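Local coordinates for ribosomal protein S2-related protein (Deinococcus radiodurans, PDB 2JH3) that binds a [4Fe-4S] cluster and may act as a chelatase of the CbiX kind, possibly inserting iron into sirohydrochlorin, at residues 160-163 and 164-167; 275-278 and 279-283; 314-317 and 318-322; 378-381 and 382-386; 393-396 and 397-401. All blocks are in the same frame, centred on the assembly; numbering follows the deposited sequence.

Contact 1: residues 160-163 and 164-167; sequences HAQA and LRER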
loop_
_atom_site.group_PDB
_atom_site.type_symbol
_atom_site.label_atom_id
_atom_site.label_comp_id
_atom_site.label_asym_id
_atom_site.label_seq_id
_atom_site.Cartn_x
_atom_site.Cartn_y
_atom_site.Cartn_z
ATOM N N HIS A 160 -23.182 5.287 -39.176
ATOM C CA HIS A 160 -24.394 5.611 -38.448
ATOM C C HIS A 160 -24.954 7.017 -38.711
ATOM O O HIS A 160 -26.186 7.206 -38.697
ATOM C CB HIS A 160 -24.153 5.480 -36.953
ATOM C CG HIS A 160 -23.727 4.104 -36.571
ATOM N ND1 HIS A 160 -22.620 3.844 -35.779
ATOM C CD2 HIS A 160 -24.172 2.908 -37.006
ATOM C CE1 HIS A 160 -22.449 2.530 -35.704
ATOM N NE2 HIS A 160 -23.374 1.942 -36.440
ATOM N N ALA A 161 -24.047 7.998 -38.818
ATOM C CA ALA A 161 -24.468 9.400 -39.078
ATOM C C ALA A 161 -25.290 9.416 -40.382
ATOM O O ALA A 161 -26.384 9.989 -40.419
ATOM C CB ALA A 161 -23.260 10.306 -39.135
ATOM N N GLN A 162 -24.852 8.648 -41.378
ATOM C CA GLN A 162 -25.614 8.585 -42.649
ATOM C C GLN A 162 -26.970 7.856 -42.552
ATOM O O GLN A 162 -27.958 8.328 -43.109
ATOM C CB GLN A 162 -24.764 8.055 -43.780
ATOM C CG GLN A 162 -25.515 7.982 -45.140
ATOM C CD GLN A 162 -25.984 9.351 -45.710
ATOM O OE1 GLN A 162 -25.529 10.420 -45.303
ATOM N NE2 GLN A 162 -26.873 9.289 -46.692
ATOM N N ALA A 163 -27.060 6.755 -41.796
ATOM C CA ALA A 163 -28.346 6.139 -41.572
ATOM C C ALA A 163 -29.319 7.068 -40.858
ATOM O O ALA A 163 -30.549 6.956 -41.011
ATOM C CB ALA A 163 -28.177 4.867 -40.745
ATOM N N LEU A 164 -28.820 7.941 -39.996
ATOM C CA LEU A 164 -29.740 8.753 -39.221
ATOM C C LEU A 164 -30.264 9.911 -40.073
ATOM O O LEU A 164 -31.371 10.431 -39.802
ATOM C CB LEU A 164 -29.082 9.263 -37.953
ATOM C CG LEU A 164 -28.881 8.249 -36.812
ATOM C CD1 LEU A 164 -27.714 8.744 -35.939
ATOM C CD2 LEU A 164 -30.158 8.017 -36.007
ATOM N N ARG A 165 -29.478 10.322 -41.075
ATOM C CA ARG A 165 -29.921 11.321 -42.053
ATOM C C ARG A 165 -31.112 10.736 -42.818
ATOM O O ARG A 165 -32.207 11.313 -42.839
ATOM C CB ARG A 165 -28.794 11.702 -43.009
ATOM C CG ARG A 165 -27.754 12.570 -42.387
ATOM C CD ARG A 165 -26.594 12.799 -43.336
ATOM N NE ARG A 165 -25.489 13.377 -42.598
ATOM C CZ ARG A 165 -24.262 12.875 -42.506
ATOM N NH1 ARG A 165 -23.911 11.782 -43.145
ATOM N NH2 ARG A 165 -23.346 13.486 -41.745
ATOM N N GLU A 166 -30.936 9.528 -43.331
ATOM C CA GLU A 166 -32.023 8.884 -44.084
ATOM C C GLU A 166 -33.298 8.681 -43.259
ATOM O O GLU A 166 -34.391 9.051 -43.696
ATOM C CB GLU A 166 -31.523 7.612 -44.716
ATOM C CG GLU A 166 -30.040 7.698 -45.041
ATOM C CD GLU A 166 -29.701 7.314 -46.443
ATOM O OE1 GLU A 166 -30.233 8.005 -47.340
ATOM O OE2 GLU A 166 -28.875 6.375 -46.632
ATOM N N ARG A 167 -33.209 8.158 -42.051
ATOM C CA ARG A 167 -34.397 8.188 -41.190
ATOM C C ARG A 167 -35.118 9.575 -41.144
ATOM O O ARG A 167 -36.351 9.645 -41.158
ATOM C CB ARG A 167 -34.047 7.804 -39.770
ATOM C CG ARG A 167 -33.638 6.377 -39.618
ATOM C CD ARG A 167 -32.473 6.284 -38.649
ATOM N NE ARG A 167 -32.251 4.915 -38.237
ATOM C CZ ARG A 167 -32.670 4.401 -37.086
ATOM N NH1 ARG A 167 -33.328 5.124 -36.153
ATOM N NH2 ARG A 167 -32.414 3.125 -36.876
#

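Contact 2: residues 275-278 and 279-283; sequences QAHA and EAWAA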
loop_
_atom_site.group_PDB
_atom_site.type_symbol
_atom_site.label_atom_id
_atom_site.label_comp_id
_atom_site.label_asym_id
_atom_site.label_seq_id
_atom_site.Cartn_x
_atom_site.Cartn_y
_atom_site.Cartn_z
ATOM N N GLN A 275 -16.400 -28.810 -17.088
ATOM C CA GLN A 275 -16.244 -29.609 -15.854
ATOM C C GLN A 275 -15.157 -29.129 -14.961
ATOM O O GLN A 275 -15.285 -29.200 -13.766
ATOM C CB GLN A 275 -15.963 -31.049 -16.212
ATOM C CG GLN A 275 -17.178 -31.706 -16.956
ATOM C CD GLN A 275 -18.398 -31.881 -16.101
ATOM O OE1 GLN A 275 -18.313 -31.949 -14.869
ATOM N NE2 GLN A 275 -19.559 -31.966 -16.753
ATOM N N ALA A 276 -14.086 -28.606 -15.521
ATOM C CA ALA A 276 -13.023 -28.015 -14.710
ATOM C C ALA A 276 -13.525 -26.838 -13.912
ATOM O O ALA A 276 -13.190 -26.694 -12.730
ATOM C CB ALA A 276 -11.872 -27.566 -15.613
ATOM N N HIS A 277 -14.205 -25.900 -14.613
ATOM C CA HIS A 277 -14.841 -24.778 -13.904
ATOM C C HIS A 277 -15.816 -25.320 -12.909
ATOM O O HIS A 277 -15.830 -24.843 -11.772
ATOM C CB HIS A 277 -15.501 -23.760 -14.890
ATOM C CG HIS A 277 -16.370 -22.706 -14.245
ATOM N ND1 HIS A 277 -17.645 -22.968 -13.777
ATOM C CD2 HIS A 277 -16.164 -21.364 -14.040
ATOM C CE1 HIS A 277 -18.192 -21.840 -13.321
ATOM N NE2 HIS A 277 -17.311 -20.859 -13.470
ATOM N N ALA A 278 -16.652 -26.301 -13.278
ATOM C CA ALA A 278 -17.626 -26.768 -12.309
ATOM C C ALA A 278 -16.973 -27.381 -11.049
ATOM O O ALA A 278 -17.464 -27.187 -9.919
ATOM C CB ALA A 278 -18.617 -27.781 -12.946
ATOM N N GLU A 279 -15.872 -28.094 -11.224
ATOM C CA GLU A 279 -15.148 -28.656 -10.079
ATOM C C GLU A 279 -14.672 -27.620 -9.073
ATOM O O GLU A 279 -14.760 -27.813 -7.857
ATOM C CB GLU A 279 -13.952 -29.443 -10.590
ATOM C CG GLU A 279 -14.328 -30.766 -11.262
ATOM C CD GLU A 279 -13.105 -31.522 -11.797
ATOM O OE1 GLU A 279 -12.007 -31.421 -11.233
ATOM O OE2 GLU A 279 -13.264 -32.161 -12.817
ATOM N N ALA A 280 -14.121 -26.507 -9.584
ATOM C CA ALA A 280 -13.579 -25.470 -8.718
ATOM C C ALA A 280 -14.681 -24.839 -7.893
ATOM O O ALA A 280 -14.528 -24.607 -6.692
ATOM C CB ALA A 280 -12.809 -24.482 -9.467
ATOM N N TRP A 281 -15.866 -24.703 -8.478
ATOM C CA TRP A 281 -16.958 -24.145 -7.701
ATOM C C TRP A 281 -17.542 -25.143 -6.735
ATOM O O TRP A 281 -18.029 -24.746 -5.688
ATOM C CB TRP A 281 -17.971 -23.406 -8.619
ATOM C CG TRP A 281 -17.256 -22.158 -9.102
ATOM C CD1 TRP A 281 -16.586 -22.011 -10.246
ATOM C CD2 TRP A 281 -17.117 -20.927 -8.381
ATOM N NE1 TRP A 281 -16.063 -20.754 -10.331
ATOM C CE2 TRP A 281 -16.340 -20.081 -9.160
ATOM C CE3 TRP A 281 -17.526 -20.498 -7.119
ATOM C CZ2 TRP A 281 -15.982 -18.802 -8.748
ATOM C CZ3 TRP A 281 -17.184 -19.220 -6.694
ATOM C CH2 TRP A 281 -16.426 -18.383 -7.515
ATOM N N ALA A 282 -17.455 -26.438 -7.045
ATOM C CA ALA A 282 -17.801 -27.468 -6.030
ATOM C C ALA A 282 -16.862 -27.395 -4.824
ATOM O O ALA A 282 -17.287 -27.564 -3.624
ATOM C CB ALA A 282 -17.777 -28.850 -6.628
ATOM N N ALA A 283 -15.580 -27.169 -5.087
ATOM C CA ALA A 283 -14.627 -26.985 -3.994
ATOM C C ALA A 283 -14.954 -25.751 -3.127
ATOM O O ALA A 283 -14.893 -25.730 -1.864
ATOM C CB ALA A 283 -13.263 -26.839 -4.536
#

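Contact 3: residues 314-317 and 318-322; sequences EGRA and TLDLQ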
loop_
_atom_site.group_PDB
_atom_site.type_symbol
_atom_site.label_atom_id
_atom_site.label_comp_id
_atom_site.label_asym_id
_atom_site.label_seq_id
_atom_site.Cartn_x
_atom_site.Cartn_y
_atom_site.Cartn_z
ATOM N N GLU A 314 -14.114 -9.037 11.321
ATOM C CA GLU A 314 -14.601 -10.127 12.142
ATOM C C GLU A 314 -15.076 -9.638 13.502
ATOM O O GLU A 314 -14.452 -8.776 14.052
ATOM C CB GLU A 314 -13.539 -11.233 12.305
ATOM C CG GLU A 314 -14.157 -12.454 12.894
ATOM C CD GLU A 314 -13.229 -13.590 13.176
ATOM O OE1 GLU A 314 -12.019 -13.544 12.815
ATOM O OE2 GLU A 314 -13.793 -14.583 13.691
ATOM N N GLY A 315 -16.238 -10.099 14.014
ATOM C CA GLY A 315 -16.713 -9.676 15.335
ATOM C C GLY A 315 -17.411 -8.301 15.395
ATOM O O GLY A 315 -18.022 -7.889 16.394
ATOM N N ARG A 316 -17.359 -7.565 14.313
ATOM C CA ARG A 316 -17.835 -6.219 14.355
ATOM C C ARG A 316 -19.373 -6.227 14.316
ATOM O O ARG A 316 -19.983 -6.955 13.549
ATOM C CB ARG A 316 -17.289 -5.426 13.161
ATOM C CG ARG A 316 -17.445 -3.994 13.294
ATOM C CD ARG A 316 -16.557 -3.297 12.299
ATOM N NE ARG A 316 -16.963 -1.938 12.133
ATOM C CZ ARG A 316 -16.551 -1.110 11.196
ATOM N NH1 ARG A 316 -15.670 -1.412 10.246
ATOM N NH2 ARG A 316 -17.042 0.088 11.221
ATOM N N ALA A 317 -19.977 -5.348 15.091
ATOM C CA ALA A 317 -21.422 -5.267 15.146
ATOM C C ALA A 317 -22.047 -5.114 13.754
ATOM O O ALA A 317 -21.632 -4.297 12.929
ATOM C CB ALA A 317 -21.820 -4.146 16.068
ATOM N N THR A 318 -23.036 -5.972 13.483
ATOM C CA THR A 318 -23.661 -6.068 12.172
ATOM C C THR A 318 -24.218 -4.741 11.722
ATOM O O THR A 318 -24.096 -4.400 10.547
ATOM C CB THR A 318 -24.797 -7.134 12.277
ATOM O OG1 THR A 318 -24.166 -8.425 12.350
ATOM C CG2 THR A 318 -25.683 -7.055 11.181
ATOM N N LEU A 319 -24.782 -3.982 12.662
ATOM C CA LEU A 319 -25.361 -2.678 12.372
ATOM C C LEU A 319 -24.346 -1.563 12.115
ATOM O O LEU A 319 -24.737 -0.514 11.655
ATOM C CB LEU A 319 -26.336 -2.233 13.500
ATOM C CG LEU A 319 -27.463 -3.229 13.878
ATOM C CD1 LEU A 319 -28.336 -2.665 14.996
ATOM C CD2 LEU A 319 -28.283 -3.669 12.641
ATOM N N ASP A 320 -23.068 -1.790 12.401
ATOM C CA ASP A 320 -21.974 -0.845 12.163
ATOM C C ASP A 320 -21.471 -1.050 10.705
ATOM O O ASP A 320 -20.624 -0.311 10.226
ATOM C CB ASP A 320 -20.901 -1.125 13.252
ATOM C CG ASP A 320 -19.889 0.057 13.503
ATOM O OD1 ASP A 320 -20.204 1.243 13.226
ATOM O OD2 ASP A 320 -18.749 -0.225 14.005
ATOM N N LEU A 321 -21.987 -2.066 10.005
ATOM C CA LEU A 321 -21.578 -2.345 8.628
ATOM C C LEU A 321 -22.636 -1.959 7.591
ATOM O O LEU A 321 -23.798 -2.086 7.872
ATOM C CB LEU A 321 -21.231 -3.820 8.510
ATOM C CG LEU A 321 -20.097 -4.285 9.435
ATOM C CD1 LEU A 321 -19.980 -5.775 9.379
ATOM C CD2 LEU A 321 -18.789 -3.584 9.078
ATOM N N GLN A 322 -22.224 -1.544 6.388
ATOM C CA GLN A 322 -23.161 -1.312 5.290
ATOM C C GLN A 322 -23.464 -2.678 4.653
ATOM O O GLN A 322 -22.569 -3.393 4.273
ATOM C CB GLN A 322 -22.598 -0.319 4.277
ATOM C CG GLN A 322 -23.460 -0.176 3.053
ATOM C CD GLN A 322 -22.937 0.816 2.045
ATOM O OE1 GLN A 322 -21.919 1.506 2.274
ATOM N NE2 GLN A 322 -23.662 0.939 0.939
HETATM O O HOH W 1 -21.569 -9.111 13.521
#

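Contact 4: residues 378-381 and 382-386; sequences ESYA and HEHRR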
loop_
_atom_site.group_PDB
_atom_site.type_symbol
_atom_site.label_atom_id
_atom_site.label_comp_id
_atom_site.label_asym_id
_atom_site.label_seq_id
_atom_site.Cartn_x
_atom_site.Cartn_y
_atom_site.Cartn_z
ATOM N N GLU A 378 -8.118 -20.516 -10.423
ATOM C CA GLU A 378 -6.639 -20.615 -10.388
ATOM C C GLU A 378 -6.125 -21.333 -9.222
ATOM O O GLU A 378 -5.221 -22.158 -9.337
ATOM C CB GLU A 378 -6.012 -19.229 -10.445
ATOM C CG GLU A 378 -6.173 -18.676 -11.772
ATOM C CD GLU A 378 -5.663 -17.247 -11.907
ATOM O OE1 GLU A 378 -5.413 -16.567 -10.879
ATOM O OE2 GLU A 378 -5.565 -16.762 -13.078
ATOM N N SER A 379 -6.683 -21.028 -8.047
ATOM C CA SER A 379 -6.310 -21.712 -6.838
ATOM C C SER A 379 -6.613 -23.230 -6.917
ATOM O O SER A 379 -5.770 -24.081 -6.524
ATOM C CB SER A 379 -6.978 -21.060 -5.623
ATOM O OG SER A 379 -6.453 -19.709 -5.417
ATOM N N TYR A 380 -7.800 -23.559 -7.466
ATOM C CA TYR A 380 -8.251 -24.941 -7.653
ATOM C C TYR A 380 -7.287 -25.667 -8.561
ATOM O O TYR A 380 -6.839 -26.788 -8.269
ATOM C CB TYR A 380 -9.646 -25.006 -8.243
ATOM C CG TYR A 380 -10.132 -26.419 -8.394
ATOM C CD1 TYR A 380 -10.635 -27.077 -7.321
ATOM C CD2 TYR A 380 -10.065 -27.103 -9.644
ATOM C CE1 TYR A 380 -11.065 -28.417 -7.421
ATOM C CE2 TYR A 380 -10.504 -28.417 -9.766
ATOM C CZ TYR A 380 -10.970 -29.081 -8.640
ATOM O OH TYR A 380 -11.433 -30.410 -8.710
ATOM N N ALA A 381 -6.998 -25.050 -9.680
ATOM C CA ALA A 381 -6.084 -25.619 -10.668
ATOM C C ALA A 381 -4.660 -25.826 -10.127
ATOM O O ALA A 381 -4.023 -26.830 -10.404
ATOM C CB ALA A 381 -6.051 -24.722 -11.818
ATOM N N HIS A 382 -4.180 -24.886 -9.322
ATOM C CA HIS A 382 -2.869 -25.033 -8.735
ATOM C C HIS A 382 -2.781 -26.212 -7.776
ATOM O O HIS A 382 -1.851 -26.975 -7.885
ATOM C CB HIS A 382 -2.418 -23.723 -8.095
ATOM C CG HIS A 382 -0.988 -23.744 -7.674
ATOM N ND1 HIS A 382 0.044 -23.992 -8.554
ATOM C CD2 HIS A 382 -0.415 -23.487 -6.489
ATOM C CE1 HIS A 382 1.193 -23.878 -7.925
ATOM N NE2 HIS A 382 0.951 -23.583 -6.665
ATOM N N GLU A 383 -3.772 -26.399 -6.899
ATOM C CA GLU A 383 -3.846 -27.551 -5.991
ATOM C C GLU A 383 -3.890 -28.941 -6.711
ATOM O O GLU A 383 -3.367 -29.950 -6.215
ATOM C CB GLU A 383 -5.076 -27.425 -5.110
ATOM C CG GLU A 383 -5.039 -26.438 -4.029
ATOM C CD GLU A 383 -4.017 -26.658 -2.874
ATOM O OE1 GLU A 383 -3.206 -27.605 -2.844
ATOM O OE2 GLU A 383 -4.034 -25.798 -1.985
ATOM N N HIS A 384 -4.513 -28.959 -7.874
ATOM C CA HIS A 384 -4.504 -30.089 -8.766
ATOM C C HIS A 384 -3.294 -30.131 -9.671
ATOM O O HIS A 384 -3.284 -30.852 -10.657
ATOM C CB HIS A 384 -5.764 -30.081 -9.637
ATOM C CG HIS A 384 -6.897 -30.816 -9.021
ATOM N ND1 HIS A 384 -6.708 -31.911 -8.207
ATOM C CD2 HIS A 384 -8.234 -30.632 -9.102
ATOM C CE1 HIS A 384 -7.887 -32.348 -7.787
ATOM N NE2 HIS A 384 -8.831 -31.585 -8.311
ATOM N N ARG A 385 -2.303 -29.315 -9.380
ATOM C CA ARG A 385 -1.016 -29.340 -10.083
ATOM C C ARG A 385 -1.143 -29.080 -11.590
ATOM O O ARG A 385 -0.441 -29.641 -12.391
ATOM C CB ARG A 385 -0.244 -30.673 -9.739
ATOM C CG ARG A 385 0.107 -30.839 -8.244
ATOM C CD ARG A 385 0.092 -32.315 -7.779
ATOM N NE ARG A 385 1.038 -33.197 -8.509
ATOM C CZ ARG A 385 1.782 -34.196 -7.990
ATOM N NH1 ARG A 385 1.788 -34.505 -6.691
ATOM N NH2 ARG A 385 2.574 -34.906 -8.789
ATOM N N ARG A 386 -2.038 -28.211 -12.005
ATOM C CA ARG A 386 -2.141 -27.983 -13.438
ATOM C C ARG A 386 -2.434 -26.540 -13.811
ATOM O O ARG A 386 -3.074 -26.277 -14.813
ATOM C CB ARG A 386 -3.216 -28.907 -14.022
ATOM C CG ARG A 386 -4.643 -28.577 -13.642
ATOM C CD ARG A 386 -5.471 -29.821 -13.608
ATOM N NE ARG A 386 -6.886 -29.520 -13.448
ATOM C CZ ARG A 386 -7.790 -30.398 -12.990
ATOM N NH1 ARG A 386 -7.448 -31.664 -12.616
ATOM N NH2 ARG A 386 -9.058 -30.005 -12.888
#

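Contact 5: residues 393-396 and 397-401; sequences MSTA and RRQTG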
loop_
_atom_site.group_PDB
_atom_site.type_symbol
_atom_site.label_atom_id
_atom_site.label_comp_id
_atom_site.label_asym_id
_atom_site.label_seq_id
_atom_site.Cartn_x
_atom_site.Cartn_y
_atom_site.Cartn_z
ATOM N N MET A 393 8.716 -13.073 -20.667
ATOM C CA MET A 393 9.088 -12.594 -22.018
ATOM C C MET A 393 7.948 -12.770 -23.032
ATOM O O MET A 393 7.752 -11.993 -23.958
ATOM C CB MET A 393 10.360 -13.307 -22.514
ATOM C CG MET A 393 11.411 -12.305 -23.128
ATOM S SD MET A 393 10.773 -10.836 -24.065
ATOM C CE MET A 393 11.836 -9.569 -23.305
ATOM N N SER A 394 7.177 -13.819 -22.859
ATOM C CA SER A 394 5.989 -13.983 -23.620
ATOM C C SER A 394 4.877 -12.861 -23.458
ATOM O O SER A 394 4.335 -12.326 -24.454
ATOM C CB SER A 394 5.480 -15.393 -23.313
ATOM O OG SER A 394 4.307 -15.529 -23.998
ATOM N N THR A 395 4.551 -12.479 -22.215
ATOM C CA THR A 395 3.742 -11.294 -21.995
ATOM C C THR A 395 4.321 -10.078 -22.656
ATOM O O THR A 395 3.593 -9.359 -23.348
ATOM C CB THR A 395 3.633 -10.991 -20.483
ATOM O OG1 THR A 395 3.267 -12.169 -19.823
ATOM C CG2 THR A 395 2.613 -9.889 -20.154
ATOM N N ALA A 396 5.605 -9.778 -22.394
ATOM C CA ALA A 396 6.242 -8.557 -22.880
ATOM C C ALA A 396 6.178 -8.463 -24.423
ATOM O O ALA A 396 5.897 -7.397 -24.966
ATOM C CB ALA A 396 7.682 -8.481 -22.400
ATOM N N ARG A 397 6.447 -9.592 -25.073
ATOM C CA ARG A 397 6.446 -9.709 -26.538
ATOM C C ARG A 397 5.068 -9.474 -27.175
ATOM O O ARG A 397 5.026 -9.045 -28.330
ATOM C CB ARG A 397 6.909 -11.086 -26.958
ATOM C CG ARG A 397 8.374 -11.249 -27.066
ATOM C CD ARG A 397 8.667 -12.659 -27.563
ATOM N NE ARG A 397 8.583 -12.886 -29.011
ATOM C CZ ARG A 397 9.425 -12.383 -29.926
ATOM N NH1 ARG A 397 10.371 -11.527 -29.565
ATOM N NH2 ARG A 397 9.290 -12.696 -31.214
ATOM N N ARG A 398 3.954 -9.774 -26.490
ATOM C CA ARG A 398 2.645 -9.457 -27.084
ATOM C C ARG A 398 2.396 -7.950 -27.231
ATOM O O ARG A 398 1.574 -7.540 -28.088
ATOM C CB ARG A 398 1.471 -9.981 -26.274
ATOM C CG ARG A 398 1.357 -11.442 -26.198
ATOM C CD ARG A 398 -0.051 -11.892 -25.710
ATOM N NE ARG A 398 -0.467 -11.229 -24.484
ATOM C CZ ARG A 398 -0.208 -11.694 -23.257
ATOM N NH1 ARG A 398 0.436 -12.817 -23.092
ATOM N NH2 ARG A 398 -0.580 -11.021 -22.206
ATOM N N GLN A 399 3.057 -7.144 -26.396
ATOM C CA GLN A 399 2.729 -5.734 -26.237
ATOM C C GLN A 399 3.269 -4.887 -27.400
ATOM O O GLN A 399 4.256 -5.267 -28.077
ATOM C CB GLN A 399 3.212 -5.189 -24.871
ATOM C CG GLN A 399 2.949 -6.093 -23.613
ATOM C CD GLN A 399 1.525 -6.470 -23.452
ATOM O OE1 GLN A 399 1.218 -7.611 -23.146
ATOM N NE2 GLN A 399 0.611 -5.513 -23.685
ATOM N N THR A 400 2.562 -3.767 -27.633
ATOM C CA THR A 400 2.735 -2.834 -28.787
ATOM C C THR A 400 2.566 -1.376 -28.253
ATOM O O THR A 400 2.114 -1.175 -27.141
ATOM C CB THR A 400 1.751 -3.119 -30.004
ATOM O OG1 THR A 400 0.406 -3.379 -29.571
ATOM C CG2 THR A 400 2.172 -4.284 -30.792
ATOM N N GLY A 401 3.037 -0.371 -28.996
ATOM C CA GLY A 401 2.882 1.005 -28.584
ATOM C C GLY A 401 3.965 1.395 -27.618
ATOM O O GLY A 401 5.036 0.790 -27.597
HETATM O O HOH W 2 1.606 -14.965 -24.905
#

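Contact 1: residues 160-163 and 164-167
Q162 and R165 meet through their polar ends on the outer side of helix 155-167. The amide oxygen OE1 of Q162 accepts from NH1 of R165 at 3.0 Å, a nearly straight bond (164° at the hydrogen) that lies both in the amide's carbonyl plane and in the guanidinium plane, although the two flat groups are turned 44° apart. Q162 reaches this place because its CG stands anti to the backbone N (chi1 -179°) and the chain then bends at chi2, crossing R165 at about a right angle. The guanidinium is gripped from a second direction: NH2 donates to the carbonyl of V173, and one face looks toward A161 O. The amide nitrogen NE2 of Q162 lies 3.5 Å from CD of E166. Along the backbone, L164 N, R165 N, E166 N and R167 N donate to the carbonyls of H160, A161, Q162 and A163, the last at 3.1 Å and almost linear. H160 NE2 makes a weak hydrogen bond to H119 O. R167 runs its CD past A163 O and carries its charge to a salt bridge with D124. Helix 155-167 links the parallel strands 144-149 and 172-177 in a beta-alpha-beta crossover; A161 and L164 face those strands, while L164 also packs on A123, I126 and A127 of helix 122-133.

Contact 2: residues 275-278 and 279-283
The H277 imidazole has the pyrrole side of the W281 indole over one face, with W281 CD1 3.4 Å above the ring plane and displaced toward its rim. The planes are inclined by 40° and the centroids of the imidazole and the five-membered ring are 4.4 Å apart, an oblique aromatic pair. At the indole edge, near its plane, sits the carbonyl oxygen of H277, 3.3 Å from W281 CD1. The same oxygen accepts from W281 N, so this i to i+4 pair is joined through backbone and rings together. It belongs to the first turns of helix 275-290, where E279 N and A282 N likewise donate to Q275 O and A278 O. H277 swings its ring along the helix with CG anti to the backbone N (chi1 170°). W281 NE1 donates to E377, and the indole packs on L368 and E369 of helix 361-371. The E279 chain runs extended past Q275 O, its CG at 3.1 Å, and its OE1 is hydrogen-bonded to Y380 OH.

Contact 3: residues 314-317 and 318-322
A short 3-10 turn, 318-320, in the loop between strands 305-310 and 322-324 is bridged by a salt link from R316 to D320. NE of R316 donates to D320 OD2 at 3.1 Å with 161° at the hydrogen, and NH2 adds a weak bond to the same oxygen at 3.3 Å, so one carboxylate atom takes both. OD2 lies in the guanidinium plane at its edge, yet the donor comes from above the carboxylate plane; the two groups are turned 72° apart. D320 holds CG anti to its N (chi1 -160°), which lifts the carboxylate toward the extended R316 chain. Over one face of the guanidinium lies L321 CD2, 3.7 Å above the plane, while NH1 is held by a salt bridge to D313. In the backbone, D320 N donates to A317 O at 2.9 Å, met from above the carbonyl plane, and L321 N returns to T318 O. A water donates to R316 O at 2.7 Å and is also hydrogen-bonded to T318 OG1. R316 O accepts from R309 as well, which fastens the loop to strand 305-310. From the second subunit, Q438 is hydrogen-bonded to A317 N and G315 O, placing the loop at the dimer interface. Successive i to i+3 backbone bonds from D320 N and L321 N are the signature of a 3-10 turn, here leading straight into strand 322-324.

Contact 4: residues 378-381 and 382-386
A Schellman motif ends helix 375-383. R386 N donates to A381 O at 2.9 Å and R385 N to H382 O at 2.8 Å, while R385, the C-prime residue with positive phi (60°), turns the chain away from the helix axis. H384, the first residue to leave helical geometry, directs its ring back at Y380. Its edge faces the tyrosine ring in an offset edge-to-face pair, planes 88° apart and centroids 4.7 Å apart, with CD2 of H384 3.2 Å from Y380 CZ. NE2 of H384 also gives a weak hydrogen bond to Y380 OH at 2.9 Å, the hydroxyl lying at the imidazole edge in its plane. That hydroxyl is hydrogen-bonded to E279 of helix 275-290 too, which ties the helix end to its neighbour. With its CG anti to the backbone N (chi1 -178°), Y380 carries its ring along the helix to this place. R386 brings NH2 to the edge of the tyrosine ring, 3.8 Å from CE2, and one guanidinium face lies against H384 CB. On the buried side, E378 forms a salt bridge with R60; its side chain is about 8 Å from the iron-sulfur cluster.

Contact 5: residues 393-396 and 397-401
R398 folds back along its helix because CG sits beside the backbone N, anti to the carbonyl carbon (chi1 -66°), and the chain bends at chi3 (-51°). This lays one guanidinium face over T395 CA, 3.8 Å from NH1, and leaves NH2 4.0 Å from the methyl CG2 of T395. A water at the guanidinium edge, in its plane, accepts from R398 NH1 at 3.0 Å and is hydrogen-bonded to S394 OG at 2.9 Å, joining the two side chains across one turn. The group is further fixed by salt bridges, NE to E87 and NH1 to E452; because E452 is also hydrogen-bonded to T395 OG1, one acid positions both residues. The side chain of T395 comes about 9 Å from the iron-sulfur cluster. A nearby R56 brings a like charge close to NH1, which the two acids would probably offset. On another side of the helix the sulfur of M393 lies 3.9 Å from CG of R397, the two chains crossing at a slant. R397 N and R398 N make i to i+4 bonds to M393 O and S394 O, whereas Q399 N turns to A396 O at 3.2 Å from above the carbonyl plane, a tighter i to i+3 link. Helix 392-398 thus lies beside helix 78-88, with R398 touching R86 and Q399 touching R86 and E87.

How the contacts relate
All five contacts are local and follow one another without nesting or crossing, and none closes a long loop. Contact 1 lies in the helix of a beta-alpha-beta unit in the second CbiX-like part, its centre about 49 Å from that of contact 2 and on the opposite side of the chain's centre. Contact 2 starts helix 275-290, contact 3 shapes a loop at the dimer interface, and contact 4 ends helix 375-383. Contacts 2 and 4 touch through a probable hydrogen bond between E279 and Y380 and through A280 and A283 packing on Y380, tying two helices together. Contact 5, on the next helix, flanks the iron-sulfur cluster region and reaches helix 78-88 in the first CbiX-like part.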